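Local coordinates for protein SsfS6 (Streptomyces sp. SF2575, PDB 4G2T) that belongs to the erythromycin biosynthesis protein CIII-like family, has the two-domain GT-B fold and binds thymidine-5'-diphosphate, at residues 226-231 against 265-270; 301-306 against 318-323; 121-126 against 142-147. All blocks are in the same frame, centred on the assembly; numbering follows the deposited sequence.

Contact 1 (226-231 against 265-270). With TYD (thymidine-5'-diphosphate), chain B.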
loop_
_atom_site.group_PDB
_atom_site.type_symbol
_atom_site.label_atom_id
_atom_site.label_comp_id
_atom_site.label_asym_id
_atom_site.label_seq_id
_atom_site.Cartn_x
_atom_site.Cartn_y
_atom_site.Cartn_z
ATOM N N GLN A 226 -25.250 -10.676 -18.359
ATOM C CA GLN A 226 -26.399 -9.868 -17.953
ATOM C C GLN A 226 -25.940 -8.699 -17.086
ATOM O O GLN A 226 -24.988 -8.836 -16.320
ATOM C CB GLN A 226 -27.446 -10.710 -17.213
ATOM C CG GLN A 226 -26.985 -11.289 -15.888
ATOM C CD GLN A 226 -28.129 -11.892 -15.095
ATOM O OE1 GLN A 226 -29.297 -11.591 -15.342
ATOM N NE2 GLN A 226 -27.798 -12.750 -14.137
ATOM N N PRO A 227 -26.611 -7.540 -17.214
ATOM C CA PRO A 227 -26.259 -6.323 -16.472
ATOM C C PRO A 227 -26.093 -6.565 -14.973
ATOM O O PRO A 227 -27.011 -7.062 -14.322
ATOM C CB PRO A 227 -27.456 -5.406 -16.728
ATOM C CG PRO A 227 -27.950 -5.824 -18.064
ATOM C CD PRO A 227 -27.750 -7.314 -18.124
ATOM N N ARG A 228 -24.924 -6.219 -14.441
ATOM C CA ARG A 228 -24.636 -6.427 -13.027
ATOM C C ARG A 228 -24.707 -5.120 -12.241
ATOM O O ARG A 228 -24.161 -4.100 -12.662
ATOM C CB ARG A 228 -23.270 -7.094 -12.843
ATOM C CG ARG A 228 -22.963 -7.504 -11.410
ATOM C CD ARG A 228 -21.646 -8.265 -11.299
ATOM N NE ARG A 228 -21.694 -9.569 -11.957
ATOM C CZ ARG A 228 -20.844 -9.963 -12.900
ATOM N NH1 ARG A 228 -19.872 -9.155 -13.300
ATOM N NH2 ARG A 228 -20.962 -11.168 -13.440
ATOM N N LEU A 229 -25.384 -5.158 -11.097
ATOM C CA LEU A 229 -25.543 -3.974 -10.258
ATOM C C LEU A 229 -24.819 -4.136 -8.925
ATOM O O LEU A 229 -24.863 -5.200 -8.308
ATOM C CB LEU A 229 -27.030 -3.675 -10.030
ATOM C CG LEU A 229 -27.421 -2.496 -9.130
ATOM C CD1 LEU A 229 -28.677 -1.819 -9.657
ATOM C CD2 LEU A 229 -27.636 -2.940 -7.687
ATOM N N CYS A 230 -24.157 -3.072 -8.482
ATOM C CA CYS A 230 -23.492 -3.073 -7.186
ATOM C C CYS A 230 -24.272 -2.251 -6.167
ATOM O O CYS A 230 -24.539 -1.069 -6.379
ATOM C CB CYS A 230 -22.064 -2.539 -7.303
ATOM S SG CYS A 230 -21.204 -2.419 -5.719
ATOM N N LEU A 231 -24.633 -2.885 -5.059
ATOM C CA LEU A 231 -25.396 -2.225 -4.009
ATOM C C LEU A 231 -24.547 -2.058 -2.753
ATOM O O LEU A 231 -24.174 -3.038 -2.113
ATOM C CB LEU A 231 -26.658 -3.029 -3.694
ATOM C CG LEU A 231 -27.580 -2.485 -2.602
ATOM C CD1 LEU A 231 -28.160 -1.136 -3.000
ATOM C CD2 LEU A 231 -28.688 -3.482 -2.296
ATOM N N GLU A 265 -28.230 -8.655 -12.177
ATOM C CA GLU A 265 -27.495 -9.519 -11.268
ATOM C C GLU A 265 -26.853 -8.596 -10.246
ATOM O O GLU A 265 -26.060 -7.731 -10.607
ATOM C CB GLU A 265 -26.421 -10.301 -12.021
ATOM C CG GLU A 265 -25.582 -11.213 -11.141
ATOM C CD GLU A 265 -24.429 -11.848 -11.894
ATOM O OE1 GLU A 265 -23.977 -11.259 -12.899
ATOM O OE2 GLU A 265 -23.975 -12.936 -11.483
ATOM N N VAL A 266 -27.198 -8.753 -8.975
ATOM C CA VAL A 266 -26.749 -7.787 -7.979
ATOM C C VAL A 266 -25.667 -8.303 -7.030
ATOM O O VAL A 266 -25.687 -9.456 -6.601
ATOM C CB VAL A 266 -27.931 -7.203 -7.171
ATOM C CG1 VAL A 266 -28.852 -6.409 -8.084
ATOM C CG2 VAL A 266 -28.697 -8.305 -6.479
ATOM N N VAL A 267 -24.717 -7.427 -6.723
ATOM C CA VAL A 267 -23.671 -7.712 -5.752
ATOM C C VAL A 267 -23.731 -6.660 -4.652
ATOM O O VAL A 267 -23.772 -5.463 -4.932
ATOM C CB VAL A 267 -22.273 -7.684 -6.402
ATOM C CG1 VAL A 267 -21.187 -7.761 -5.341
ATOM C CG2 VAL A 267 -22.130 -8.818 -7.407
ATOM N N VAL A 268 -23.743 -7.107 -3.402
ATOM C CA VAL A 268 -23.838 -6.184 -2.278
ATOM C C VAL A 268 -22.498 -5.996 -1.570
ATOM O O VAL A 268 -21.996 -6.912 -0.917
ATOM C CB VAL A 268 -24.895 -6.643 -1.256
ATOM C CG1 VAL A 268 -25.021 -5.624 -0.135
ATOM C CG2 VAL A 268 -26.235 -6.854 -1.942
ATOM N N ALA A 269 -21.925 -4.806 -1.708
ATOM C CA ALA A 269 -20.684 -4.470 -1.022
ATOM C C ALA A 269 -20.989 -3.907 0.362
ATOM O O ALA A 269 -21.354 -2.742 0.504
ATOM C CB ALA A 269 -19.872 -3.477 -1.839
ATOM N N VAL A 270 -20.835 -4.748 1.378
ATOM C CA VAL A 270 -21.169 -4.376 2.746
ATOM C C VAL A 270 -20.278 -5.177 3.692
ATOM O O VAL A 270 -19.670 -6.161 3.278
ATOM C CB VAL A 270 -22.663 -4.655 3.039
ATOM C CG1 VAL A 270 -22.914 -6.152 3.157
ATOM C CG2 VAL A 270 -23.132 -3.920 4.290
HETATM P PA TYD B . -17.643 6.491 1.667
HETATM O O1A TYD B . -17.960 6.257 0.211
HETATM O O2A TYD B . -17.199 7.922 1.870
HETATM O O3A TYD B . -18.926 6.188 2.507
HETATM P PB TYD B . -18.886 6.279 4.066
HETATM O O1B TYD B . -17.906 7.341 4.503
HETATM O O2B TYD B . -20.270 6.635 4.554
HETATM O O3B TYD B . -18.471 4.947 4.647
HETATM O "O5'" TYD B . -16.511 5.523 2.129
HETATM C "C5'" TYD B . -16.648 4.165 1.937
HETATM C "C4'" TYD B . -15.346 3.613 1.472
HETATM O "O4'" TYD B . -15.255 2.269 1.803
HETATM C "C3'" TYD B . -15.260 3.708 -0.028
HETATM O "O3'" TYD B . -13.954 3.920 -0.407
HETATM C "C2'" TYD B . -15.771 2.412 -0.566
HETATM C "C1'" TYD B . -15.337 1.439 0.592
HETATM N N1 TYD B . -16.063 0.080 0.685
HETATM C C2 TYD B . -15.893 -0.959 -0.311
HETATM O O2 TYD B . -15.162 -0.779 -1.267
HETATM N N3 TYD B . -16.568 -2.198 -0.210
HETATM C C4 TYD B . -17.422 -2.444 0.877
HETATM O O4 TYD B . -18.010 -3.525 0.968
HETATM C C5 TYD B . -17.599 -1.383 1.910
HETATM C C5M TYD B . -18.505 -1.643 3.066
HETATM C C6 TYD B . -16.945 -0.174 1.815
#
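Glu265 OE1 takes two bonds, both bent, from one guanidinium: Arg228 NE reaches it at 3.0 Å in a salt bridge, and Arg228 NH2 adds a weak bond. The two groups do not lie flat together; NE comes from above the carboxylate plane, and the guanidinium and carboxylate planes stand 52° apart. Both side chains leave the same sheet face and run alongside each other, and a bend in Arg228 (chi3 -67°) turns its guanidinium onto the acid. Arg228 NH1 is held by the carbonyl of Ala299. Beneath them the parallel strands 228-231 and 265-269 are joined through Leu229, whose N gives a 2.7 Å bond to Glu265 O and whose O takes Val267 N; Leu231 N goes on to Val267 O. On the other face the branches pair in the same direction, with Leu229 CD2 3.7 Å from Val266 CG1, and Leu231 beside Val268 under helix 252-258. Past the second strand, O4 of thymidine-5'-diphosphate lies 3.1 Å from Val270 N, with Ala269 CB also near. The chemistry is therefore graded: ion pairing at the start of the strands, backbone bonds along them with apolar side chains on the Leu229 and Leu231 face, and a ligand carbonyl at their far end.

Contact 2 (301-306 against 318-323). With TYD (thymidine-5'-diphosphate), chain B.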
loop_
_atom_site.group_PDB
_atom_site.type_symbol
_atom_site.label_atom_id
_atom_site.label_comp_id
_atom_site.label_asym_id
_atom_site.label_seq_id
_atom_site.Cartn_x
_atom_site.Cartn_y
_atom_site.Cartn_z
ATOM N N ASP A 301 -22.217 -2.508 -14.041
ATOM C CA ASP A 301 -22.793 -1.575 -15.005
ATOM C C ASP A 301 -23.442 -0.372 -14.325
ATOM O O ASP A 301 -23.520 0.708 -14.909
ATOM C CB ASP A 301 -23.819 -2.284 -15.895
ATOM C CG ASP A 301 -23.187 -3.324 -16.798
ATOM O OD1 ASP A 301 -22.699 -2.950 -17.886
ATOM O OD2 ASP A 301 -23.181 -4.516 -16.424
ATOM N N VAL A 302 -23.906 -0.563 -13.094
ATOM C CA VAL A 302 -24.591 0.499 -12.362
ATOM C C VAL A 302 -24.488 0.277 -10.851
ATOM O O VAL A 302 -24.508 -0.860 -10.379
ATOM C CB VAL A 302 -26.074 0.614 -12.803
ATOM C CG1 VAL A 302 -26.804 -0.704 -12.588
ATOM C CG2 VAL A 302 -26.778 1.755 -12.078
ATOM N N VAL A 303 -24.362 1.366 -10.095
ATOM C CA VAL A 303 -24.209 1.281 -8.647
ATOM C C VAL A 303 -25.266 2.088 -7.896
ATOM O O VAL A 303 -25.479 3.265 -8.179
ATOM C CB VAL A 303 -22.819 1.773 -8.201
ATOM C CG1 VAL A 303 -22.654 1.616 -6.696
ATOM C CG2 VAL A 303 -21.730 1.020 -8.941
ATOM N N VAL A 304 -25.921 1.445 -6.934
ATOM C CA VAL A 304 -26.846 2.130 -6.039
ATOM C C VAL A 304 -26.169 2.347 -4.692
ATOM O O VAL A 304 -25.766 1.385 -4.037
ATOM C CB VAL A 304 -28.127 1.312 -5.822
ATOM C CG1 VAL A 304 -29.057 2.026 -4.852
ATOM C CG2 VAL A 304 -28.821 1.057 -7.146
ATOM N N HIS A 305 -26.041 3.602 -4.276
ATOM C CA HIS A 305 -25.327 3.897 -3.038
ATOM C C HIS A 305 -25.913 5.031 -2.194
ATOM O O HIS A 305 -26.927 5.632 -2.547
ATOM C CB HIS A 305 -23.841 4.145 -3.315
ATOM C CG HIS A 305 -23.580 5.263 -4.275
ATOM N ND1 HIS A 305 -23.605 6.589 -3.896
ATOM C CD2 HIS A 305 -23.282 5.256 -5.594
ATOM C CE1 HIS A 305 -23.337 7.348 -4.942
ATOM N NE2 HIS A 305 -23.136 6.564 -5.986
ATOM N N HIS A 306 -25.248 5.307 -1.076
ATOM C CA HIS A 306 -25.729 6.257 -0.079
ATOM C C HIS A 306 -25.173 7.658 -0.303
ATOM O O HIS A 306 -25.268 8.517 0.574
ATOM C CB HIS A 306 -25.334 5.781 1.317
ATOM C CG HIS A 306 -23.858 5.791 1.560
ATOM N ND1 HIS A 306 -22.972 5.054 0.800
ATOM C CD2 HIS A 306 -23.106 6.450 2.473
ATOM C CE1 HIS A 306 -21.743 5.260 1.236
ATOM N NE2 HIS A 306 -21.796 6.103 2.252
ATOM N N GLU A 318 -14.332 5.140 -12.557
ATOM C CA GLU A 318 -14.450 3.943 -13.382
ATOM C C GLU A 318 -15.582 4.053 -14.401
ATOM O O GLU A 318 -15.943 3.070 -15.048
ATOM C CB GLU A 318 -14.633 2.701 -12.507
ATOM C CG GLU A 318 -13.437 2.396 -11.620
ATOM C CD GLU A 318 -12.164 2.179 -12.416
ATOM O OE1 GLU A 318 -12.236 1.568 -13.504
ATOM O OE2 GLU A 318 -11.090 2.624 -11.957
ATOM N N GLY A 319 -16.136 5.255 -14.535
ATOM C CA GLY A 319 -17.156 5.530 -15.531
ATOM C C GLY A 319 -18.409 4.686 -15.401
ATOM O O GLY A 319 -18.911 4.149 -16.390
ATOM N N VAL A 320 -18.916 4.567 -14.180
ATOM C CA VAL A 320 -20.125 3.792 -13.928
ATOM C C VAL A 320 -21.250 4.688 -13.417
ATOM O O VAL A 320 -21.075 5.408 -12.435
ATOM C CB VAL A 320 -19.867 2.663 -12.909
ATOM C CG1 VAL A 320 -21.175 2.011 -12.491
ATOM C CG2 VAL A 320 -18.912 1.631 -13.493
ATOM N N PRO A 321 -22.409 4.652 -14.096
ATOM C CA PRO A 321 -23.581 5.434 -13.683
ATOM C C PRO A 321 -24.065 5.024 -12.298
ATOM O O PRO A 321 -24.083 3.836 -11.976
ATOM C CB PRO A 321 -24.629 5.086 -14.746
ATOM C CG PRO A 321 -24.174 3.795 -15.331
ATOM C CD PRO A 321 -22.680 3.847 -15.297
ATOM N N GLN A 322 -24.454 6.005 -11.490
ATOM C CA GLN A 322 -24.777 5.757 -10.091
ATOM C C GLN A 322 -26.208 6.151 -9.739
ATOM O O GLN A 322 -26.750 7.110 -10.282
ATOM C CB GLN A 322 -23.817 6.538 -9.193
ATOM C CG GLN A 322 -22.387 6.589 -9.701
ATOM C CD GLN A 322 -21.562 7.653 -9.003
ATOM O OE1 GLN A 322 -21.821 7.999 -7.850
ATOM N NE2 GLN A 322 -20.567 8.185 -9.704
ATOM N N VAL A 323 -26.816 5.405 -8.825
ATOM C CA VAL A 323 -28.071 5.828 -8.220
ATOM C C VAL A 323 -27.773 6.282 -6.798
ATOM O O VAL A 323 -27.657 5.466 -5.882
ATOM C CB VAL A 323 -29.124 4.704 -8.210
ATOM C CG1 VAL A 323 -30.388 5.171 -7.502
ATOM C CG2 VAL A 323 -29.441 4.267 -9.631
HETATM P PA TYD B . -17.643 6.491 1.667
HETATM O O1A TYD B . -17.960 6.257 0.211
HETATM O O2A TYD B . -17.199 7.922 1.870
HETATM O O3A TYD B . -18.926 6.188 2.507
HETATM P PB TYD B . -18.886 6.279 4.066
HETATM O O1B TYD B . -17.906 7.341 4.503
HETATM O O2B TYD B . -20.270 6.635 4.554
HETATM O O3B TYD B . -18.471 4.947 4.647
HETATM O "O5'" TYD B . -16.511 5.523 2.129
HETATM C "C5'" TYD B . -16.648 4.165 1.937
HETATM C "C4'" TYD B . -15.346 3.613 1.472
HETATM O "O4'" TYD B . -15.255 2.269 1.803
HETATM C "C3'" TYD B . -15.260 3.708 -0.028
HETATM O "O3'" TYD B . -13.954 3.920 -0.407
HETATM C "C2'" TYD B . -15.771 2.412 -0.566
HETATM C "C1'" TYD B . -15.337 1.439 0.592
HETATM N N1 TYD B . -16.063 0.080 0.685
HETATM C C2 TYD B . -15.893 -0.959 -0.311
HETATM O O2 TYD B . -15.162 -0.779 -1.267
HETATM N N3 TYD B . -16.568 -2.198 -0.210
HETATM C C4 TYD B . -17.422 -2.444 0.877
HETATM O O4 TYD B . -18.010 -3.525 0.968
HETATM C C5 TYD B . -17.599 -1.383 1.910
HETATM C C5M TYD B . -18.505 -1.643 3.066
HETATM C C6 TYD B . -16.945 -0.174 1.815
#
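The beta-alpha-beta unit of strand 302-305, helix 309-317 and strand 322-324 closes here, where Val303 and Val304 pair in parallel with Gln322 and Val323. Val303 bonds through both its backbone N and its O, the N to Pro321 O at 3.1 Å and the O to Val323 N at 2.6 Å; His305 N then donates to Val323 O. That same Val323 oxygen lies over one face of the His305 ring. The ring itself reaches back across the strands: with CG set between the backbone N and the carbonyl carbon (chi1 58°), NE2 gives a 2.7 Å bond to Gln322 OE1, which sits at the ring edge, tilted a little out of the ring plane, while the ring and amide planes are turned 45° apart. The bond is bent, with an N-H...O angle of 143°. Both ends of the pair have a second partner, His305 ND1 with Gly307 N and Gln322 NE2 weakly with Thr312 O, which should hold the ring's rotation, and the amide's less firmly. Next along the chain, His306 NE2 bonds two oxygens of thymidine-5'-diphosphate, O2B at 2.8 Å and O3A at 2.9 Å. Apolar branches fill in the rest: the side chains of Val303 and Val320 cross at about a right angle, with CG2 of the first 3.7 Å from CG1 of the second, and Val304 CG2 lies alongside Val323 CB at 3.8 Å. Gly319, at positive phi, is the C-prime residue of the Schellman motif that ends helix 309-317. Helix 309-317 covers the Val303, His305 and Gln322 face through Cys315 and Thr312, helix 357-366 covers Val304 and Val323, and strand 228-232 flanks strand 302-305 on its far edge.

Contact 3 (121-126 against 142-147)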
loop_
_atom_site.group_PDB
_atom_site.type_symbol
_atom_site.label_atom_id
_atom_site.label_comp_id
_atom_site.label_asym_id
_atom_site.label_seq_id
_atom_site.Cartn_x
_atom_site.Cartn_y
_atom_site.Cartn_z
ATOM N N TRP A 121 8.804 12.386 16.298
ATOM C CA TRP A 121 9.070 11.887 14.951
ATOM C C TRP A 121 9.663 12.975 14.059
ATOM O O TRP A 121 10.384 12.678 13.104
ATOM C CB TRP A 121 7.797 11.312 14.324
ATOM C CG TRP A 121 8.060 10.415 13.150
ATOM C CD1 TRP A 121 8.780 9.256 13.152
ATOM C CD2 TRP A 121 7.594 10.596 11.807
ATOM N NE1 TRP A 121 8.798 8.707 11.893
ATOM C CE2 TRP A 121 8.078 9.509 11.049
ATOM C CE3 TRP A 121 6.820 11.570 11.171
ATOM C CZ2 TRP A 121 7.810 9.372 9.688
ATOM C CZ3 TRP A 121 6.555 11.431 9.820
ATOM C CH2 TRP A 121 7.050 10.341 9.094
ATOM N N LYS A 122 9.352 14.228 14.382
ATOM C CA LYS A 122 9.875 15.391 13.664
ATOM C C LYS A 122 9.628 15.347 12.158
ATOM O O LYS A 122 10.548 15.086 11.383
ATOM C CB LYS A 122 11.371 15.568 13.943
ATOM C CG LYS A 122 11.700 15.860 15.396
ATOM C CD LYS A 122 13.199 15.833 15.639
ATOM C CE LYS A 122 13.534 16.261 17.059
ATOM N NZ LYS A 122 12.852 15.414 18.076
ATOM N N PRO A 123 8.382 15.607 11.736
ATOM C CA PRO A 123 8.066 15.637 10.307
ATOM C C PRO A 123 8.415 16.987 9.688
ATOM O O PRO A 123 8.482 17.990 10.399
ATOM C CB PRO A 123 6.553 15.431 10.291
ATOM C CG PRO A 123 6.094 16.070 11.554
ATOM C CD PRO A 123 7.186 15.828 12.568
ATOM N N ASP A 124 8.637 17.005 8.379
ATOM C CA ASP A 124 8.937 18.243 7.672
ATOM C C ASP A 124 7.668 18.808 7.054
ATOM O O ASP A 124 7.611 19.979 6.681
ATOM C CB ASP A 124 9.963 17.992 6.568
ATOM C CG ASP A 124 11.136 17.158 7.037
ATOM O OD1 ASP A 124 11.603 17.365 8.177
ATOM O OD2 ASP A 124 11.588 16.288 6.263
ATOM N N LEU A 125 6.647 17.963 6.951
ATOM C CA LEU A 125 5.441 18.314 6.219
ATOM C C LEU A 125 4.253 17.478 6.683
ATOM O O LEU A 125 4.401 16.300 7.006
ATOM C CB LEU A 125 5.677 18.110 4.724
ATOM C CG LEU A 125 4.576 18.520 3.750
ATOM C CD1 LEU A 125 4.294 20.007 3.847
ATOM C CD2 LEU A 125 4.989 18.147 2.346
ATOM N N VAL A 126 3.074 18.094 6.712
ATOM C CA VAL A 126 1.863 17.411 7.151
ATOM C C VAL A 126 0.866 17.238 6.009
ATOM O O VAL A 126 0.495 18.205 5.345
ATOM C CB VAL A 126 1.176 18.170 8.306
ATOM C CG1 VAL A 126 -0.169 17.539 8.637
ATOM C CG2 VAL A 126 2.075 18.194 9.532
ATOM N N LEU A 142 4.199 23.416 15.156
ATOM C CA LEU A 142 5.615 23.118 14.958
ATOM C C LEU A 142 6.288 24.131 14.037
ATOM O O LEU A 142 7.512 24.254 14.028
ATOM C CB LEU A 142 5.802 21.701 14.408
ATOM C CG LEU A 142 5.929 20.559 15.421
ATOM C CD1 LEU A 142 4.663 20.402 16.250
ATOM C CD2 LEU A 142 6.274 19.256 14.716
ATOM N N GLY A 143 5.483 24.853 13.263
ATOM C CA GLY A 143 6.002 25.850 12.345
ATOM C C GLY A 143 6.471 25.244 11.036
ATOM O O GLY A 143 7.505 25.634 10.494
ATOM N N ILE A 144 5.703 24.287 10.529
ATOM C CA ILE A 144 6.037 23.604 9.285
ATOM C C ILE A 144 4.871 23.689 8.302
ATOM O O ILE A 144 3.718 23.802 8.717
ATOM C CB ILE A 144 6.392 22.124 9.541
ATOM C CG1 ILE A 144 5.240 21.412 10.253
ATOM C CG2 ILE A 144 7.674 22.015 10.355
ATOM C CD1 ILE A 144 5.494 19.943 10.510
ATOM N N PRO A 145 5.167 23.645 6.993
ATOM C CA PRO A 145 4.100 23.693 5.987
ATOM C C PRO A 145 3.201 22.462 6.046
ATOM O O PRO A 145 3.570 21.458 6.655
ATOM C CB PRO A 145 4.870 23.722 4.661
ATOM C CG PRO A 145 6.205 23.134 4.981
ATOM C CD PRO A 145 6.503 23.587 6.374
ATOM N N TRP A 146 2.030 22.546 5.420
ATOM C CA TRP A 146 1.117 21.410 5.358
ATOM C C TRP A 146 0.391 21.342 4.018
ATOM O O TRP A 146 0.278 22.341 3.310
ATOM C CB TRP A 146 0.113 21.446 6.516
ATOM C CG TRP A 146 -0.815 22.627 6.506
ATOM C CD1 TRP A 146 -0.513 23.911 6.853
ATOM C CD2 TRP A 146 -2.205 22.622 6.155
ATOM N NE1 TRP A 146 -1.624 24.710 6.727
ATOM C CE2 TRP A 146 -2.676 23.944 6.303
ATOM C CE3 TRP A 146 -3.095 21.633 5.726
ATOM C CZ2 TRP A 146 -3.997 24.298 6.036
ATOM C CZ3 TRP A 146 -4.406 21.989 5.461
ATOM C CH2 TRP A 146 -4.844 23.310 5.615
ATOM N N ILE A 147 -0.090 20.151 3.676
ATOM C CA ILE A 147 -0.782 19.937 2.411
ATOM C C ILE A 147 -2.247 19.592 2.648
ATOM O O ILE A 147 -2.564 18.715 3.452
ATOM C CB ILE A 147 -0.132 18.796 1.604
ATOM C CG1 ILE A 147 1.364 19.054 1.416
ATOM C CG2 ILE A 147 -0.822 18.634 0.258
ATOM C CD1 ILE A 147 1.674 20.289 0.601
#
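Strands 125-129 and 146-149 meet in parallel with Val126 opposite Trp146, held by a 2.6 Å bond from Ile147 N to Val126 O and a weak one from Val126 N to Pro145 O. The first is nearly straight, with an N-H...O angle of 170°; the second, at 3.4 Å, marks the point where the strands begin to separate toward their N-terminal ends. In that wider part Ile144 does the filling. Its CG1 sits between the backbone N and the carbonyl carbon (chi1 57°), and the extended chain carries CD1 against both Val126 CG2, 4.0 Å away, and Pro123 CG, 4.1 Å off; both neighbours cross the isoleucine at about a right angle. Leu142 CD2 touches the same proline at CD. On the other side of the sheet Leu125 CD1 lies against Pro145, 3.2 Å from its carbonyl O and 3.8 Å from CG, while Leu125 CD2 meets Ile147 CG1 at 3.9 Å. Trp146 gives this contact mainly its CB, 3.9 Å from Val126 CB. Its indole leads off to touch Pro136 and Ala139 of helix 134-142, and its NE1 bonds Pro180 O, outside that helix. Asp124 likewise turns outward, its OD2 bonded to Arg16 N of strand 16-20. With two backbone bonds between these segments, one of them weak, the start of this strand pair relies largely on aliphatic branches and proline rings, and Asp124 OD2 and Trp146 NE1 find their partners in other parts of the domain.

Contacts 1 and 2 belong to one six-stranded parallel sheet, with centres 10 Å apart; strands 228-232 and 302-305 are neighbours in it, joined by probable hydrogen bonds from Asp301 N to Arg228 O and from Val304 N to Cys230 O, both 2.9 Å. Each also reaches thymidine-5'-diphosphate from a C-terminal strand end, contact 1 at the base and contact 2 at the diphosphate. Contact 3 lies in the other, seven-stranded sheet, on the opposite side of the chain's centre. Its centre is 43 Å from contact 1 and 38 Å from contact 2, with nearest atoms about 29 and 23 Å apart. Together they sample both halves of the GT-B fold.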